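Local coordinates for calcium binding protein (Fasciola hepatica, PDB 5FX0), which probably binds calcium through the EF-hand part of the full-length protein, this chain being its dynein light chain-like domain, present as two copies in the assembly, at residues Glu16-Met22 with Phe85-Arg91; Val70-Gly74 with Gly93-Cys97. All blocks are in the same frame, centred on the assembly; numbering follows the deposited sequence.

Contacts 1 and 2 are two strand pairings of one antiparallel sheet, ordered 15-20, 87-92, 95-101, 67-72, and lie about 13 Å apart, centre to centre. Contact 1 adds an outer strand, 15-20, to strand 87-92; contact 2 sets the other outer strand, 67-72, beside 95-101. The two middle strands join them: Phe90 O and Cys97 N lie 2.8 Å apart, a probable hydrogen bond. On one face of the sheet the Ile18 CD1 methyl comes to 4.1 Å from Ile96 CG2, so side chains of both contacts pack together. Only contact 2 reaches the second subunit, whose strand carries the sheet on past Val70-Gly74; within the assembly no other chain touches contact 1.

Contact 1 of 2, residues Glu16-Met22 with Phe85-Arg91; sequences EMIATTM and FLSIQFR
Glu16 and Arg91 form an antiparallel hydrogen-bonded pair, each backbone N bonding the other's O. On the face of Ala19 and Gln89 their side chains lie side by side and point the same way. OE2 of Glu16 comes to the edge of the guanidinium, 3.1 Å from Arg91 NH1, in a salt bridge whose N-H bond is bent and weak, with the two planar groups 36° apart. Next along the strand comes a classic beta bulge facing Gln89: Ile18 N (3.0 Å) and Ala19 N (3.3 Å) both donate to Gln89 O, from the same face of its carbonyl plane, while Gln89 N returns a bond to Ala19 O. At the far end threonine hydroxyls continue the pairing. Thr20 OG1 donates to Ser87 O over 3.0 Å, in the carbonyl plane on a lone pair, and accepts from Met22 N, an ST turn that fixes the hydroxyl; Thr21 N adds a second donor to Ser87 O. Thr21 OG1, placed between its backbone N and carbonyl carbon by a chi1 of 63°, gives its proton to Phe85 O at 2.7 Å and accepts from Ser87 N at 3.1 Å.

Apolar packing lies on the face of Met17, Thr20, Ile88 and Phe90. Met17, bent back at chi2, brings SD across Ile88 CG1 at 4.0 Å; Met22 SD crosses the same isoleucine at CB. Farther out, helix 24-40 backs this face, Phe34 meeting the Phe90 ring edge-to-face, and on the other face Tyr76 OH bonds Gln89 OE1. Gln89 O, taking two N-H groups, lets the edge strand hold one extra residue; Ser87 O and the two threonine hydroxyls keep the chain bonded where it leaves the strand.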
loop_
_atom_site.group_PDB
_atom_site.type_symbol
_atom_site.label_atom_id
_atom_site.label_comp_id
_atom_site.label_asym_id
_atom_site.label_seq_id
_atom_site.Cartn_x
_atom_site.Cartn_y
_atom_site.Cartn_z
ATOM N N GLU A 16 11.506 7.931 11.133
ATOM C CA GLU A 16 10.704 9.149 11.027
ATOM C C GLU A 16 9.209 8.806 10.915
ATOM O O GLU A 16 8.770 8.198 9.937
ATOM C CB GLU A 16 11.164 9.935 9.812
ATOM C CG GLU A 16 10.470 11.279 9.562
ATOM C CD GLU A 16 10.511 11.691 8.075
ATOM O OE1 GLU A 16 11.594 11.590 7.429
ATOM O OE2 GLU A 16 9.454 12.104 7.542
ATOM N N MET A 17 8.427 9.213 11.911
ATOM C CA MET A 17 6.998 8.945 11.934
ATOM C C MET A 17 6.336 9.824 10.914
ATOM O O MET A 17 6.708 10.972 10.793
ATOM C CB MET A 17 6.392 9.242 13.314
ATOM C CG MET A 17 4.966 8.706 13.521
ATOM S SD MET A 17 4.795 6.902 13.392
ATOM C CE MET A 17 6.219 6.263 14.300
ATOM N N ILE A 18 5.383 9.258 10.178
ATOM C CA ILE A 18 4.544 9.977 9.205
ATOM C C ILE A 18 3.147 10.182 9.814
ATOM O O ILE A 18 2.722 11.312 10.006
ATOM C CB ILE A 18 4.471 9.211 7.857
ATOM C CG1 ILE A 18 5.866 9.133 7.229
ATOM C CG2 ILE A 18 3.524 9.908 6.895
ATOM C CD1 ILE A 18 5.994 8.194 6.039
ATOM N N ALA A 19 2.479 9.080 10.156
ATOM C CA ALA A 19 1.150 9.064 10.755
ATOM C C ALA A 19 0.926 7.763 11.478
ATOM O O ALA A 19 1.312 6.687 10.983
ATOM C CB ALA A 19 0.046 9.227 9.707
ATOM N N THR A 20 0.260 7.857 12.627
ATOM C CA THR A 20 -0.105 6.676 13.388
ATOM C C THR A 20 -1.358 6.885 14.224
ATOM O O THR A 20 -1.670 8.007 14.636
ATOM C CB THR A 20 1.096 6.198 14.270
ATOM O OG1 THR A 20 0.813 4.916 14.843
ATOM C CG2 THR A 20 1.409 7.156 15.355
ATOM N N THR A 21 -2.078 5.790 14.458
ATOM C CA THR A 21 -3.124 5.758 15.474
ATOM C C THR A 21 -2.776 4.821 16.617
ATOM O O THR A 21 -3.625 4.549 17.425
ATOM C CB THR A 21 -4.499 5.363 14.893
ATOM O OG1 THR A 21 -4.435 4.041 14.363
ATOM C CG2 THR A 21 -4.931 6.336 13.809
ATOM N N MET A 22 -1.530 4.364 16.712
ATOM C CA MET A 22 -1.151 3.389 17.736
ATOM C C MET A 22 -0.591 4.063 18.971
ATOM O O MET A 22 -0.107 5.195 18.927
ATOM C CB MET A 22 -0.118 2.396 17.206
ATOM C CG MET A 22 -0.592 1.616 15.997
ATOM S SD MET A 22 0.623 0.373 15.495
ATOM C CE MET A 22 0.182 -0.929 16.652
ATOM N N PHE A 85 -9.064 2.431 13.027
ATOM C CA PHE A 85 -8.308 1.172 12.983
ATOM C C PHE A 85 -6.879 1.473 13.366
ATOM O O PHE A 85 -6.412 2.609 13.204
ATOM C CB PHE A 85 -8.366 0.519 11.591
ATOM C CG PHE A 85 -7.838 1.396 10.477
ATOM C CD1 PHE A 85 -8.645 2.361 9.897
ATOM C CD2 PHE A 85 -6.538 1.251 10.005
ATOM C CE1 PHE A 85 -8.167 3.168 8.861
ATOM C CE2 PHE A 85 -6.050 2.050 8.970
ATOM C CZ PHE A 85 -6.866 3.009 8.394
ATOM N N LEU A 86 -6.185 0.467 13.877
ATOM C CA LEU A 86 -4.760 0.601 14.162
ATOM C C LEU A 86 -3.991 0.673 12.847
ATOM O O LEU A 86 -4.151 -0.183 11.972
ATOM C CB LEU A 86 -4.235 -0.564 14.971
ATOM C CG LEU A 86 -4.839 -0.760 16.351
ATOM C CD1 LEU A 86 -4.239 -2.015 16.969
ATOM C CD2 LEU A 86 -4.584 0.452 17.233
ATOM N N SER A 87 -3.185 1.719 12.725
ATOM C CA SER A 87 -2.279 1.886 11.618
ATOM C C SER A 87 -1.037 2.617 12.054
ATOM O O SER A 87 -1.020 3.351 13.048
ATOM C CB SER A 87 -2.937 2.699 10.517
ATOM O OG SER A 87 -3.094 4.031 10.952
ATOM N N ILE A 88 -0.006 2.437 11.255
ATOM C CA ILE A 88 1.252 3.128 11.423
ATOM C C ILE A 88 1.874 3.296 10.039
ATOM O O ILE A 88 1.744 2.419 9.159
ATOM C CB ILE A 88 2.143 2.408 12.435
ATOM C CG1 ILE A 88 3.325 3.263 12.844
ATOM C CG2 ILE A 88 2.614 1.042 11.942
ATOM C CD1 ILE A 88 4.001 2.716 14.080
ATOM N N GLN A 89 2.464 4.467 9.843
ATOM C CA GLN A 89 3.170 4.839 8.631
ATOM C C GLN A 89 4.431 5.513 9.093
ATOM O O GLN A 89 4.382 6.440 9.875
ATOM C CB GLN A 89 2.362 5.805 7.819
ATOM C CG GLN A 89 0.996 5.272 7.468
ATOM C CD GLN A 89 0.150 6.344 6.862
ATOM O OE1 GLN A 89 0.611 7.126 6.036
ATOM N NE2 GLN A 89 -1.086 6.415 7.294
ATOM N N PHE A 90 5.563 5.019 8.645
ATOM C CA PHE A 90 6.825 5.609 9.021
ATOM C C PHE A 90 7.874 5.395 7.954
ATOM O O PHE A 90 7.713 4.568 7.075
ATOM C CB PHE A 90 7.277 5.083 10.386
ATOM C CG PHE A 90 7.528 3.619 10.425
ATOM C CD1 PHE A 90 6.498 2.747 10.617
ATOM C CD2 PHE A 90 8.813 3.114 10.284
ATOM C CE1 PHE A 90 6.717 1.376 10.653
ATOM C CE2 PHE A 90 9.050 1.743 10.310
ATOM C CZ PHE A 90 7.999 0.877 10.512
ATOM N N ARG A 91 8.923 6.184 8.033
ATOM C CA ARG A 91 10.024 6.132 7.094
ATOM C C ARG A 91 11.257 5.629 7.849
ATOM O O ARG A 91 11.534 6.037 8.982
ATOM C CB ARG A 91 10.249 7.517 6.500
ATOM C CG ARG A 91 11.503 7.678 5.639
ATOM C CD ARG A 91 11.571 9.029 4.926
ATOM N NE ARG A 91 10.557 9.102 3.865
ATOM C CZ ARG A 91 9.342 9.669 3.958
ATOM N NH1 ARG A 91 8.929 10.282 5.062
ATOM N NH2 ARG A 91 8.518 9.618 2.913
#

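Contact 2 of 2, residues Val70-Gly74 with Gly93-Cys97; sequences VILTG and GRHIC
Leu72 and Ile96 are the hydrogen-bonded pair of this antiparallel strand pairing, part of the dynein light chain fold, in which the sheet of one subunit runs on into its partner. Their backbones exchange two bonds, Leu72 N to Ile96 O at 2.9 Å and Ile96 N to Leu72 O at 2.8 Å, the first lying in the carbonyl plane. Weaker CA-H...O contacts fill in between, the shortest from Ile71 CA to Ile96 O at 3.2 Å.

Apolar contacts occupy both faces. Leu72 CG meets Ile96 CB at 4.1 Å on one. On the other, Ile71 CG2 approaches His95 CB at 4.0 Å, on the face that packs against helix 48-63, whose Val51 and Ala52 touch Ile71. Phe34 packs on Ile71 and Cys97 from the same side.

Across the subunit interface, Val70-Gly74 pairs antiparallel with a strand of the second subunit, probably its 75-79, consistent with the exchanged strand of dynein light chain dimers, and Trp77 of that subunit packs on Ile71. The chain turns a corner at Thr73 and Gly74, leaving the sheet of its own subunit.

Among the polar and aromatic groups, the Arg94 guanidinium forms a salt bridge with Asp45. Its aliphatic stem lies over the neighbouring imidazole, with Arg94 CG 3.8 Å above the centre of the His95 ring, while Thr73 CG2 comes to 3.9 Å from His95 ND1.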
loop_
_atom_site.group_PDB
_atom_site.type_symbol
_atom_site.label_atom_id
_atom_site.label_comp_id
_atom_site.label_asym_id
_atom_site.label_seq_id
_atom_site.Cartn_x
_atom_site.Cartn_y
_atom_site.Cartn_z
ATOM N N VAL A 70 2.710 -2.815 3.688
ATOM C CA VAL A 70 3.191 -2.383 2.396
ATOM C C VAL A 70 4.474 -1.610 2.653
ATOM O O VAL A 70 4.524 -0.758 3.542
ATOM C CB VAL A 70 2.155 -1.496 1.670
ATOM C CG1 VAL A 70 2.715 -0.921 0.374
ATOM C CG2 VAL A 70 0.906 -2.284 1.350
ATOM N N ILE A 71 5.513 -1.913 1.884
ATOM C CA ILE A 71 6.756 -1.176 1.933
ATOM C C ILE A 71 6.918 -0.523 0.592
ATOM O O ILE A 71 6.662 -1.147 -0.446
ATOM C CB ILE A 71 7.952 -2.076 2.245
ATOM C CG1 ILE A 71 7.725 -2.805 3.564
ATOM C CG2 ILE A 71 9.235 -1.263 2.364
ATOM C CD1 ILE A 71 8.836 -3.785 3.880
ATOM N N LEU A 72 7.338 0.734 0.603
ATOM C CA LEU A 72 7.566 1.426 -0.634
ATOM C C LEU A 72 8.612 2.495 -0.543
ATOM O O LEU A 72 9.112 2.802 0.514
ATOM C CB LEU A 72 6.270 2.013 -1.154
ATOM C CG LEU A 72 5.628 3.071 -0.274
ATOM C CD1 LEU A 72 5.367 4.331 -1.074
ATOM C CD2 LEU A 72 4.336 2.513 0.288
ATOM N N THR A 73 8.965 3.004 -1.708
ATOM C CA THR A 73 9.773 4.188 -1.888
ATOM C C THR A 73 8.942 4.994 -2.863
ATOM O O THR A 73 8.457 4.453 -3.856
ATOM C CB THR A 73 11.140 3.843 -2.524
ATOM O OG1 THR A 73 10.967 3.557 -3.917
ATOM C CG2 THR A 73 11.723 2.627 -1.859
ATOM N N GLY A 74 8.763 6.266 -2.587
ATOM C CA GLY A 74 8.026 7.142 -3.476
ATOM C C GLY A 74 6.957 7.809 -2.667
ATOM O O GLY A 74 7.111 7.968 -1.466
ATOM N N GLY A 93 15.029 5.440 6.410
ATOM C CA GLY A 93 15.832 5.737 5.232
ATOM C C GLY A 93 15.002 5.949 3.988
ATOM O O GLY A 93 14.137 6.827 3.937
ATOM N N ARG A 94 15.260 5.126 2.986
ATOM C CA ARG A 94 14.531 5.191 1.718
ATOM C C ARG A 94 13.194 4.450 1.723
ATOM O O ARG A 94 12.348 4.681 0.852
ATOM C CB ARG A 94 15.415 4.678 0.566
ATOM C CG ARG A 94 15.748 3.198 0.536
ATOM C CD ARG A 94 16.491 2.861 -0.764
ATOM N NE ARG A 94 16.697 1.426 -0.923
ATOM C CZ ARG A 94 17.610 0.693 -0.267
ATOM N NH1 ARG A 94 18.455 1.241 0.612
ATOM N NH2 ARG A 94 17.679 -0.617 -0.498
ATOM N N HIS A 95 13.021 3.541 2.671
ATOM C CA HIS A 95 11.804 2.753 2.770
ATOM C C HIS A 95 10.736 3.387 3.655
ATOM O O HIS A 95 11.038 3.954 4.702
ATOM C CB HIS A 95 12.149 1.376 3.285
ATOM C CG HIS A 95 13.068 0.645 2.375
ATOM N ND1 HIS A 95 12.720 0.328 1.079
ATOM C CD2 HIS A 95 14.335 0.209 2.546
ATOM C CE1 HIS A 95 13.725 -0.296 0.499
ATOM N NE2 HIS A 95 14.718 -0.374 1.367
ATOM N N ILE A 96 9.493 3.280 3.196
ATOM C CA ILE A 96 8.309 3.730 3.916
ATOM C C ILE A 96 7.574 2.450 4.230
ATOM O O ILE A 96 7.348 1.648 3.338
ATOM C CB ILE A 96 7.416 4.662 3.059
ATOM C CG1 ILE A 96 8.107 6.023 2.843
ATOM C CG2 ILE A 96 6.034 4.850 3.697
ATOM C CD1 ILE A 96 7.576 6.818 1.660
ATOM N N CYS A 97 7.214 2.262 5.496
ATOM C CA CYS A 97 6.378 1.155 5.915
ATOM C C CYS A 97 4.964 1.634 6.243
ATOM O O CYS A 97 4.787 2.489 7.081
ATOM C CB CYS A 97 6.998 0.458 7.121
ATOM S SG CYS A 97 6.012 -0.926 7.699
#